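Local structure of TlmII (4HVM) at residues 189-194 against 330-335; 197-202 against 340-345; 60-65 against 165-170. The protein takes part in tallysomycin biosynthesis and, being related to nonribosomal peptide synthetase condensation domains, may bind phosphopantetheine-linked substrates. One frame throughout, in Å; residues are numbered along the deposited sequence.

Interaction 1. Residues 189-194 against 330-335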
loop_
_atom_site.group_PDB
_atom_site.type_symbol
_atom_site.label_atom_id
_atom_site.label_comp_id
_atom_site.label_asym_id
_atom_site.label_seq_id
_atom_site.Cartn_x
_atom_site.Cartn_y
_atom_site.Cartn_z
ATOM N N VAL A 189 23.395 -14.317 0.846
ATOM C CA VAL A 189 24.406 -14.140 1.880
ATOM C C VAL A 189 24.964 -12.719 1.857
ATOM O O VAL A 189 25.161 -12.101 2.905
ATOM C CB VAL A 189 25.556 -15.154 1.713
ATOM C CG1 VAL A 189 26.701 -14.838 2.664
ATOM C CG2 VAL A 189 25.049 -16.576 1.929
ATOM N N ALA A 190 25.200 -12.201 0.655
ATOM C CA ALA A 190 25.744 -10.859 0.491
ATOM C C ALA A 190 24.786 -9.783 0.998
ATOM O O ALA A 190 25.202 -8.839 1.670
ATOM C CB ALA A 190 26.088 -10.612 -0.960
ATOM N N ARG A 191 23.504 -9.930 0.681
ATOM C CA ARG A 191 22.493 -8.990 1.147
ATOM C C ARG A 191 22.339 -9.083 2.663
ATOM O O ARG A 191 22.162 -8.074 3.348
ATOM C CB ARG A 191 21.150 -9.270 0.469
ATOM C CG ARG A 191 21.197 -9.265 -1.053
ATOM C CD ARG A 191 21.518 -7.887 -1.604
ATOM N NE ARG A 191 21.645 -7.901 -3.059
ATOM C CZ ARG A 191 20.621 -7.814 -3.905
ATOM N NH1 ARG A 191 19.383 -7.705 -3.446
ATOM N NH2 ARG A 191 20.834 -7.837 -5.214
ATOM N N HIS A 192 22.402 -10.306 3.182
ATOM C CA HIS A 192 22.282 -10.530 4.615
ATOM C C HIS A 192 23.461 -9.903 5.344
ATOM O O HIS A 192 23.313 -9.370 6.441
ATOM C CB HIS A 192 22.205 -12.024 4.922
ATOM C CG HIS A 192 21.825 -12.328 6.338
ATOM N ND1 HIS A 192 22.753 -12.447 7.350
ATOM C CD2 HIS A 192 20.616 -12.534 6.910
ATOM C CE1 HIS A 192 22.132 -12.716 8.485
ATOM N NE2 HIS A 192 20.835 -12.774 8.246
ATOM N N ARG A 193 24.633 -9.975 4.725
ATOM C CA ARG A 193 25.829 -9.355 5.280
ATOM C C ARG A 193 25.704 -7.836 5.298
ATOM O O ARG A 193 25.970 -7.194 6.314
ATOM C CB ARG A 193 27.059 -9.748 4.464
ATOM C CG ARG A 193 28.031 -10.664 5.184
ATOM C CD ARG A 193 29.397 -10.612 4.519
ATOM N NE ARG A 193 29.979 -9.273 4.583
ATOM C CZ ARG A 193 30.831 -8.781 3.689
ATOM N NH1 ARG A 193 31.203 -9.513 2.648
ATOM N NH2 ARG A 193 31.306 -7.551 3.830
ATOM N N TRP A 194 25.304 -7.274 4.160
ATOM C CA TRP A 194 25.193 -5.829 3.986
ATOM C C TRP A 194 24.308 -5.194 5.054
ATOM O O TRP A 194 24.621 -4.123 5.574
ATOM C CB TRP A 194 24.638 -5.515 2.594
ATOM C CG TRP A 194 24.749 -4.069 2.191
ATOM C CD1 TRP A 194 25.789 -3.483 1.530
ATOM C CD2 TRP A 194 23.777 -3.033 2.406
ATOM N NE1 TRP A 194 25.530 -2.149 1.325
ATOM C CE2 TRP A 194 24.302 -1.848 1.852
ATOM C CE3 TRP A 194 22.518 -2.993 3.015
ATOM C CZ2 TRP A 194 23.614 -0.637 1.889
ATOM C CZ3 TRP A 194 21.835 -1.786 3.049
ATOM C CH2 TRP A 194 22.386 -0.626 2.490
ATOM N N VAL A 330 19.494 -1.370 -4.403
ATOM C CA VAL A 330 20.605 -2.152 -4.943
ATOM C C VAL A 330 20.919 -3.343 -4.040
ATOM O O VAL A 330 21.144 -4.457 -4.518
ATOM C CB VAL A 330 21.877 -1.288 -5.123
ATOM C CG1 VAL A 330 23.114 -2.164 -5.256
ATOM C CG2 VAL A 330 21.735 -0.383 -6.328
ATOM N N HIS A 331 20.910 -3.101 -2.732
ATOM C CA HIS A 331 21.166 -4.152 -1.750
ATOM C C HIS A 331 19.870 -4.658 -1.121
ATOM O O HIS A 331 19.776 -4.815 0.098
ATOM C CB HIS A 331 22.113 -3.643 -0.663
ATOM C CG HIS A 331 23.399 -3.095 -1.197
ATOM N ND1 HIS A 331 23.560 -1.767 -1.533
ATOM C CD2 HIS A 331 24.582 -3.696 -1.465
ATOM C CE1 HIS A 331 24.789 -1.573 -1.977
ATOM N NE2 HIS A 331 25.431 -2.728 -1.945
ATOM N N TYR A 332 18.881 -4.924 -1.967
ATOM C CA TYR A 332 17.554 -5.315 -1.508
ATOM C C TYR A 332 17.554 -6.579 -0.655
ATOM O O TYR A 332 18.220 -7.566 -0.970
ATOM C CB TYR A 332 16.596 -5.479 -2.694
ATOM C CG TYR A 332 15.265 -6.101 -2.331
ATOM C CD1 TYR A 332 14.306 -5.379 -1.630
ATOM C CD2 TYR A 332 14.963 -7.407 -2.697
ATOM C CE1 TYR A 332 13.086 -5.941 -1.298
ATOM C CE2 TYR A 332 13.745 -7.980 -2.369
ATOM C CZ TYR A 332 12.812 -7.239 -1.669
ATOM O OH TYR A 332 11.600 -7.793 -1.336
ATOM N N LEU A 333 16.807 -6.515 0.441
ATOM C CA LEU A 333 16.531 -7.664 1.290
ATOM C C LEU A 333 15.100 -7.496 1.783
ATOM O O LEU A 333 14.748 -6.430 2.297
ATOM C CB LEU A 333 17.504 -7.710 2.470
ATOM C CG LEU A 333 17.399 -8.910 3.414
ATOM C CD1 LEU A 333 17.920 -10.177 2.750
ATOM C CD2 LEU A 333 18.136 -8.641 4.717
ATOM N N PRO A 334 14.265 -8.533 1.604
ATOM C CA PRO A 334 12.843 -8.485 1.961
ATOM C C PRO A 334 12.609 -7.915 3.359
ATOM O O PRO A 334 13.336 -8.253 4.295
ATOM C CB PRO A 334 12.426 -9.954 1.898
ATOM C CG PRO A 334 13.334 -10.550 0.880
ATOM C CD PRO A 334 14.655 -9.849 1.066
ATOM N N TYR A 335 11.605 -7.049 3.478
ATOM C CA TYR A 335 11.340 -6.327 4.719
ATOM C C TYR A 335 11.187 -7.247 5.920
ATOM O O TYR A 335 11.641 -6.921 7.015
ATOM C CB TYR A 335 10.098 -5.448 4.574
ATOM C CG TYR A 335 9.821 -4.574 5.775
ATOM C CD1 TYR A 335 10.499 -3.379 5.954
ATOM C CD2 TYR A 335 8.875 -4.940 6.724
ATOM C CE1 TYR A 335 10.248 -2.575 7.045
ATOM C CE2 TYR A 335 8.617 -4.143 7.823
ATOM C CZ TYR A 335 9.306 -2.961 7.977
ATOM O OH TYR A 335 9.054 -2.162 9.068
#

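Interaction 2. Residues 197-202 against 340-345. With SO4 (sulfate ion), chain E.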
loop_
_atom_site.group_PDB
_atom_site.type_symbol
_atom_site.label_atom_id
_atom_site.label_comp_id
_atom_site.label_asym_id
_atom_site.label_seq_id
_atom_site.Cartn_x
_atom_site.Cartn_y
_atom_site.Cartn_z
ATOM N N ARG A 197 25.720 -5.470 8.854
ATOM C CA ARG A 197 26.741 -4.483 9.177
ATOM C C ARG A 197 26.139 -3.111 9.486
ATOM O O ARG A 197 26.720 -2.325 10.235
ATOM C CB ARG A 197 27.752 -4.381 8.029
ATOM C CG ARG A 197 28.813 -3.305 8.211
ATOM C CD ARG A 197 29.708 -3.173 6.983
ATOM N NE ARG A 197 30.892 -4.025 7.052
ATOM C CZ ARG A 197 30.965 -5.253 6.549
ATOM N NH1 ARG A 197 29.916 -5.787 5.937
ATOM N NH2 ARG A 197 32.089 -5.951 6.661
ATOM N N ARG A 198 24.965 -2.836 8.926
ATOM C CA ARG A 198 24.374 -1.501 9.020
ATOM C C ARG A 198 23.276 -1.345 10.073
ATOM O O ARG A 198 23.119 -0.269 10.650
ATOM C CB ARG A 198 23.875 -1.049 7.647
ATOM C CG ARG A 198 25.002 -0.596 6.739
ATOM C CD ARG A 198 24.575 -0.509 5.290
ATOM N NE ARG A 198 25.695 -0.152 4.424
ATOM C CZ ARG A 198 26.635 -1.005 4.027
ATOM N NH1 ARG A 198 27.615 -0.587 3.236
ATOM N NH2 ARG A 198 26.598 -2.273 4.418
ATOM N N LEU A 199 22.525 -2.414 10.320
ATOM C CA LEU A 199 21.453 -2.392 11.319
ATOM C C LEU A 199 21.854 -1.913 12.728
ATOM O O LEU A 199 21.112 -1.146 13.343
ATOM C CB LEU A 199 20.740 -3.748 11.391
ATOM C CG LEU A 199 19.752 -4.058 10.265
ATOM C CD1 LEU A 199 19.139 -5.440 10.440
ATOM C CD2 LEU A 199 18.666 -2.993 10.191
ATOM N N PRO A 200 23.011 -2.365 13.252
ATOM C CA PRO A 200 23.378 -1.875 14.587
ATOM C C PRO A 200 23.698 -0.381 14.621
ATOM O O PRO A 200 23.596 0.236 15.681
ATOM C CB PRO A 200 24.639 -2.679 14.919
ATOM C CG PRO A 200 24.546 -3.900 14.082
ATOM C CD PRO A 200 23.920 -3.437 12.806
ATOM N N ALA A 201 24.077 0.187 13.482
ATOM C CA ALA A 201 24.497 1.584 13.432
ATOM C C ALA A 201 23.325 2.550 13.274
ATOM O O ALA A 201 23.505 3.765 13.331
ATOM C CB ALA A 201 25.507 1.788 12.316
ATOM N N LEU A 202 22.128 2.010 13.072
ATOM C CA LEU A 202 20.935 2.838 12.934
ATOM C C LEU A 202 20.697 3.667 14.192
ATOM O O LEU A 202 20.653 3.124 15.296
ATOM C CB LEU A 202 19.708 1.973 12.640
ATOM C CG LEU A 202 19.224 1.890 11.193
ATOM C CD1 LEU A 202 20.325 1.409 10.270
ATOM C CD2 LEU A 202 18.012 0.983 11.081
ATOM N N ASP A 340 13.343 -9.619 10.915
ATOM C CA ASP A 340 13.866 -10.785 11.618
ATOM C C ASP A 340 15.322 -10.567 12.011
ATOM O O ASP A 340 15.733 -10.900 13.123
ATOM C CB ASP A 340 13.751 -12.037 10.744
ATOM C CG ASP A 340 12.309 -12.453 10.497
ATOM O OD1 ASP A 340 11.443 -12.124 11.337
ATOM O OD2 ASP A 340 12.042 -13.113 9.467
ATOM N N LEU A 341 16.098 -10.004 11.090
ATOM C CA LEU A 341 17.518 -9.768 11.318
ATOM C C LEU A 341 17.745 -8.732 12.414
ATOM O O LEU A 341 18.588 -8.920 13.292
ATOM C CB LEU A 341 18.203 -9.325 10.026
ATOM C CG LEU A 341 19.709 -9.082 10.103
ATOM C CD1 LEU A 341 20.431 -10.309 10.643
ATOM C CD2 LEU A 341 20.245 -8.702 8.734
ATOM N N ALA A 342 16.988 -7.641 12.360
ATOM C CA ALA A 342 17.106 -6.585 13.359
ATOM C C ALA A 342 16.732 -7.075 14.753
ATOM O O ALA A 342 17.208 -6.543 15.758
ATOM C CB ALA A 342 16.252 -5.398 12.974
ATOM N N VAL A 343 15.875 -8.088 14.808
ATOM C CA VAL A 343 15.463 -8.668 16.078
ATOM C C VAL A 343 16.578 -9.513 16.682
ATOM O O VAL A 343 16.867 -9.407 17.874
ATOM C CB VAL A 343 14.190 -9.525 15.920
ATOM C CG1 VAL A 343 13.992 -10.421 17.130
ATOM C CG2 VAL A 343 12.978 -8.631 15.705
ATOM N N ASP A 344 17.204 -10.343 15.852
ATOM C CA ASP A 344 18.292 -11.209 16.303
ATOM C C ASP A 344 19.497 -10.404 16.780
ATOM O O ASP A 344 20.165 -10.779 17.742
ATOM C CB ASP A 344 18.723 -12.167 15.188
ATOM C CG ASP A 344 17.622 -13.126 14.781
ATOM O OD1 ASP A 344 16.660 -13.305 15.560
ATOM O OD2 ASP A 344 17.723 -13.709 13.681
ATOM N N LEU A 345 19.768 -9.294 16.103
ATOM C CA LEU A 345 20.882 -8.429 16.467
ATOM C C LEU A 345 20.532 -7.529 17.655
ATOM O O LEU A 345 21.349 -6.717 18.091
ATOM C CB LEU A 345 21.310 -7.584 15.266
ATOM C CG LEU A 345 21.712 -8.348 14.002
ATOM C CD1 LEU A 345 22.013 -7.384 12.870
ATOM C CD2 LEU A 345 22.907 -9.249 14.262
HETATM S S SO4 E . 29.821 -3.216 2.523
HETATM O O1 SO4 E . 30.992 -3.072 3.384
HETATM O O2 SO4 E . 30.015 -4.303 1.565
HETATM O O3 SO4 E . 28.668 -3.527 3.363
HETATM O O4 SO4 E . 29.611 -1.963 1.801
#

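Interaction 3. Residues 60-65 against 165-170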
loop_
_atom_site.group_PDB
_atom_site.type_symbol
_atom_site.label_atom_id
_atom_site.label_comp_id
_atom_site.label_asym_id
_atom_site.label_seq_id
_atom_site.Cartn_x
_atom_site.Cartn_y
_atom_site.Cartn_z
ATOM N N LEU A 60 -13.940 -13.190 -10.906
ATOM C CA LEU A 60 -13.692 -14.011 -9.720
ATOM C C LEU A 60 -13.366 -15.450 -10.103
ATOM O O LEU A 60 -12.675 -16.156 -9.370
ATOM C CB LEU A 60 -14.896 -13.986 -8.772
ATOM C CG LEU A 60 -15.140 -12.670 -8.021
ATOM C CD1 LEU A 60 -16.349 -12.781 -7.100
ATOM C CD2 LEU A 60 -13.895 -12.244 -7.247
ATOM N N ASP A 61 -13.869 -15.873 -11.256
ATOM C CA ASP A 61 -13.624 -17.218 -11.755
ATOM C C ASP A 61 -12.270 -17.301 -12.446
ATOM O O ASP A 61 -11.489 -18.219 -12.194
ATOM C CB ASP A 61 -14.733 -17.630 -12.726
ATOM C CG ASP A 61 -14.434 -18.938 -13.441
ATOM O OD1 ASP A 61 -14.817 -20.007 -12.917
ATOM O OD2 ASP A 61 -13.824 -18.898 -14.533
ATOM N N ALA A 62 -12.000 -16.333 -13.315
ATOM C CA ALA A 62 -10.798 -16.342 -14.141
ATOM C C ALA A 62 -9.516 -16.218 -13.323
ATOM O O ALA A 62 -8.448 -16.627 -13.774
ATOM C CB ALA A 62 -10.866 -15.238 -15.185
ATOM N N PHE A 63 -9.624 -15.645 -12.129
ATOM C CA PHE A 63 -8.470 -15.476 -11.250
ATOM C C PHE A 63 -8.599 -16.328 -9.993
ATOM O O PHE A 63 -9.113 -15.861 -8.978
ATOM C CB PHE A 63 -8.307 -14.011 -10.844
ATOM C CG PHE A 63 -7.848 -13.113 -11.956
ATOM C CD1 PHE A 63 -6.550 -13.186 -12.434
ATOM C CD2 PHE A 63 -8.708 -12.178 -12.505
ATOM C CE1 PHE A 63 -6.124 -12.351 -13.450
ATOM C CE2 PHE A 63 -8.289 -11.341 -13.518
ATOM C CZ PHE A 63 -6.996 -11.426 -13.992
ATOM N N PRO A 64 -8.114 -17.576 -10.048
ATOM C CA PRO A 64 -8.188 -18.492 -8.899
ATOM C C PRO A 64 -7.515 -17.953 -7.641
ATOM O O PRO A 64 -7.804 -18.439 -6.544
ATOM C CB PRO A 64 -7.463 -19.748 -9.397
ATOM C CG PRO A 64 -6.664 -19.292 -10.595
ATOM C CD PRO A 64 -7.469 -18.200 -11.214
ATOM N N LEU A 65 -6.644 -16.961 -7.796
ATOM C CA LEU A 65 -5.983 -16.350 -6.649
ATOM C C LEU A 65 -6.993 -15.657 -5.741
ATOM O O LEU A 65 -6.844 -15.648 -4.520
ATOM C CB LEU A 65 -4.922 -15.347 -7.107
ATOM C CG LEU A 65 -4.271 -14.521 -5.994
ATOM C CD1 LEU A 65 -3.503 -15.416 -5.038
ATOM C CD2 LEU A 65 -3.371 -13.446 -6.566
ATOM N N PHE A 165 -12.489 -8.246 -21.569
ATOM C CA PHE A 165 -11.643 -8.987 -20.644
ATOM C C PHE A 165 -11.058 -10.237 -21.290
ATOM O O PHE A 165 -11.784 -11.166 -21.647
ATOM C CB PHE A 165 -12.420 -9.357 -19.380
ATOM C CG PHE A 165 -11.631 -10.187 -18.408
ATOM C CD1 PHE A 165 -10.573 -9.634 -17.705
ATOM C CD2 PHE A 165 -11.951 -11.516 -18.186
ATOM C CE1 PHE A 165 -9.845 -10.392 -16.804
ATOM C CE2 PHE A 165 -11.227 -12.280 -17.286
ATOM C CZ PHE A 165 -10.172 -11.717 -16.593
ATOM N N ARG A 166 -9.738 -10.243 -21.447
ATOM C CA ARG A 166 -9.020 -11.415 -21.927
ATOM C C ARG A 166 -8.041 -11.882 -20.859
ATOM O O ARG A 166 -7.094 -11.171 -20.531
ATOM C CB ARG A 166 -8.281 -11.102 -23.228
ATOM C CG ARG A 166 -9.204 -10.703 -24.367
ATOM C CD ARG A 166 -8.464 -10.601 -25.692
ATOM N NE ARG A 166 -7.366 -9.641 -25.636
ATOM C CZ ARG A 166 -6.640 -9.272 -26.687
ATOM N NH1 ARG A 166 -6.896 -9.781 -27.885
ATOM N NH2 ARG A 166 -5.659 -8.391 -26.540
ATOM N N PRO A 167 -8.278 -13.082 -20.302
ATOM C CA PRO A 167 -7.477 -13.631 -19.201
ATOM C C PRO A 167 -6.018 -13.857 -19.583
ATOM O O PRO A 167 -5.140 -13.793 -18.722
ATOM C CB PRO A 167 -8.156 -14.976 -18.911
ATOM C CG PRO A 167 -9.535 -14.834 -19.453
ATOM C CD PRO A 167 -9.391 -13.973 -20.665
ATOM N N ALA A 168 -5.768 -14.118 -20.862
ATOM C CA ALA A 168 -4.414 -14.366 -21.346
ATOM C C ALA A 168 -3.567 -13.098 -21.317
ATOM O O ALA A 168 -2.338 -13.161 -21.333
ATOM C CB ALA A 168 -4.447 -14.951 -22.746
ATOM N N GLN A 169 -4.232 -11.949 -21.280
ATOM C CA GLN A 169 -3.545 -10.665 -21.209
ATOM C C GLN A 169 -2.820 -10.529 -19.874
ATOM O O GLN A 169 -1.824 -9.813 -19.764
ATOM C CB GLN A 169 -4.547 -9.521 -21.377
ATOM C CG GLN A 169 -3.944 -8.207 -21.849
ATOM C CD GLN A 169 -3.777 -8.148 -23.357
ATOM O OE1 GLN A 169 -3.991 -9.138 -24.056
ATOM N NE2 GLN A 169 -3.400 -6.980 -23.865
ATOM N N TYR A 170 -3.332 -11.219 -18.859
ATOM C CA TYR A 170 -2.745 -11.180 -17.526
ATOM C C TYR A 170 -1.876 -12.409 -17.284
ATOM O O TYR A 170 -2.068 -13.454 -17.907
ATOM C CB TYR A 170 -3.839 -11.103 -16.454
ATOM C CG TYR A 170 -4.770 -9.916 -16.592
ATOM C CD1 TYR A 170 -5.889 -9.980 -17.413
ATOM C CD2 TYR A 170 -4.532 -8.734 -15.896
ATOM C CE1 TYR A 170 -6.741 -8.903 -17.544
ATOM C CE2 TYR A 170 -5.383 -7.648 -16.022
ATOM C CZ TYR A 170 -6.485 -7.739 -16.847
ATOM O OH TYR A 170 -7.333 -6.664 -16.974
#

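Interaction 1. Residues 189-194 against 330-335
The carbonyl oxygen of Tyr332 is gripped by one hydrogen bond across the contact, from Arg191 NH1 at 2.7 Å. The bond bends moderately at the hydrogen (156°), but O lies in the guanidinium plane and NH1 meets a lone pair in the carbonyl plane. Arg191 reaches there from helix 185-198 with CG anti to the carbonyl carbon and a bend at chi2 (-66°), so that CG and then CD pass along the same oxygen. Val330 O stands over one guanidinium face, 3.4 Å above its plane. Beside this, Trp194 stacks on His331, the residue where the chain leaves helix 314-330. The five-membered ring of Trp194 and the imidazole lie almost parallel (8°), their centroids 3.5 Å apart, and His331 CB sits over the indole six-membered ring, 3.7 Å from its centroid, in a CH-pi contact. Asp327 O holds His331 ND1, fixing the rotation of the imidazole, and Trp195 NE1 binds His331 O. Leu333 CD1 adds an apolar touch on Arg191 CB. The cation thus meets two main-chain oxygens at and just beyond a helix C-terminus, where the helix dipole would probably favour its charge, while the aromatic pair joins the same two segments through flat faces.

Interaction 2. Residues 197-202 against 340-345
Residues 197-202, at the weakly bonded C-terminal part of helix 185-198 and beyond, meet the last turn of helix 335-344, with Leu199 CA 6.4 Å from Ala342 CA. This is apolar packing between helix ends within a condensation-domain fold. Leu199 carries it: its CG is anti to the carbonyl carbon (chi1 -77°) and the chain then extends (chi2 179°), so that CD1 lands on the neighbouring helix. That methyl lies 3.7 Å from Leu341 CG and 3.8 Å from Ala342 CB, the two leucine side chains crossing obliquely, and it also rests against Ala342 N. Leu345 approaches nearer the root of the same side chain. On the helix 185-198 side, His192, Trp195 and Ser196 continue the surface under Leu341, while Trp357 packs on Leu199.

Arg198 leads away from this apolar patch, extended from CG to NE, and presents the edge of its guanidinium to a sulfate that probably came from the crystallisation liquor. NH2 bonds sulfate O3 at 2.6 Å, NH1 bonds O4 at 2.8 Å, and a weak third bond runs from NH1 to O3. NH2 is also tied to Trp194 O, and the guanidinium makes a cation-pi contact with the Trp194 ring. Arg197, bent at chi3, places a guanidinium face beneath sulfate O1 without a bond; the anion would probably ease the repulsion between Arg197 and the nearby Arg193. An alanine at Arg198 would lose all three sulfate bonds, the tie to Trp194 O and the cation-pi contact, and would probably leave the anion poorly held and the indole less firmly placed. At the other edge of the contact, Leu345 CD1 bridges Leu199 CB at 4.1 Å and Pro200 CD at 4.4 Å.

Interaction 3. Residues 60-65 against 165-170
Phe63, the residue at which the chain leaves helix 49-62, directs CG anti to its carbonyl carbon (chi1 -71°), and from CB the ring reaches across to residues 165-170 with its far end. CE1 comes alongside Tyr170 CB at 4.0 Å. The tip, CZ, presses onto Tyr170 CG at 3.7 Å, over the face of that ring and toward its rim. This makes a T-shaped pair in which Phe63 gives the edge and Tyr170 the face, with planes at 82° and centroids 5.4 Å apart. On the other flank, CE2 touches Phe165 CZ at 3.6 Å, and the two phenylalanine planes stand at 60°. The edge of Phe165 also receives Ala62 CB, 3.6 Å from CE2 of Phe165. Helix 147-161 backs the cluster: Ala156 touches both Phe165 and Tyr170, and Gln159 OE1 is hydrogen-bonded to the Tyr170 hydroxyl. Val293 packs on Phe63. The three aromatic rings thus join the end of helix 49-62 to the loop after helix 147-161 by carbon contacts alone; shape and ring orientation, rather than polar pairing, set the fit, and the tyrosine hydroxyl finds its partner outside both segments.

Interactions 1 and 2 are neighbours on helix 185-198, their centres 12 Å apart, and they touch where His192 NE2 meets Leu341 CD1 at 3.5 Å. Their segments alternate along the chain, and the side-chain touch makes helix 185-198, the loop after helix 314-330 and helix 335-344 one packed unit. The sulfate links them as well: it is bound by Arg198 and lies about 3 Å from the nearest side-chain atom of Trp194, possibly marking an anion pocket. Interaction 3 closes earlier in the chain and stands apart, with centres 34 Å from interaction 1 and 41 Å from interaction 2; the nearest atoms are about 17 and 21 Å away.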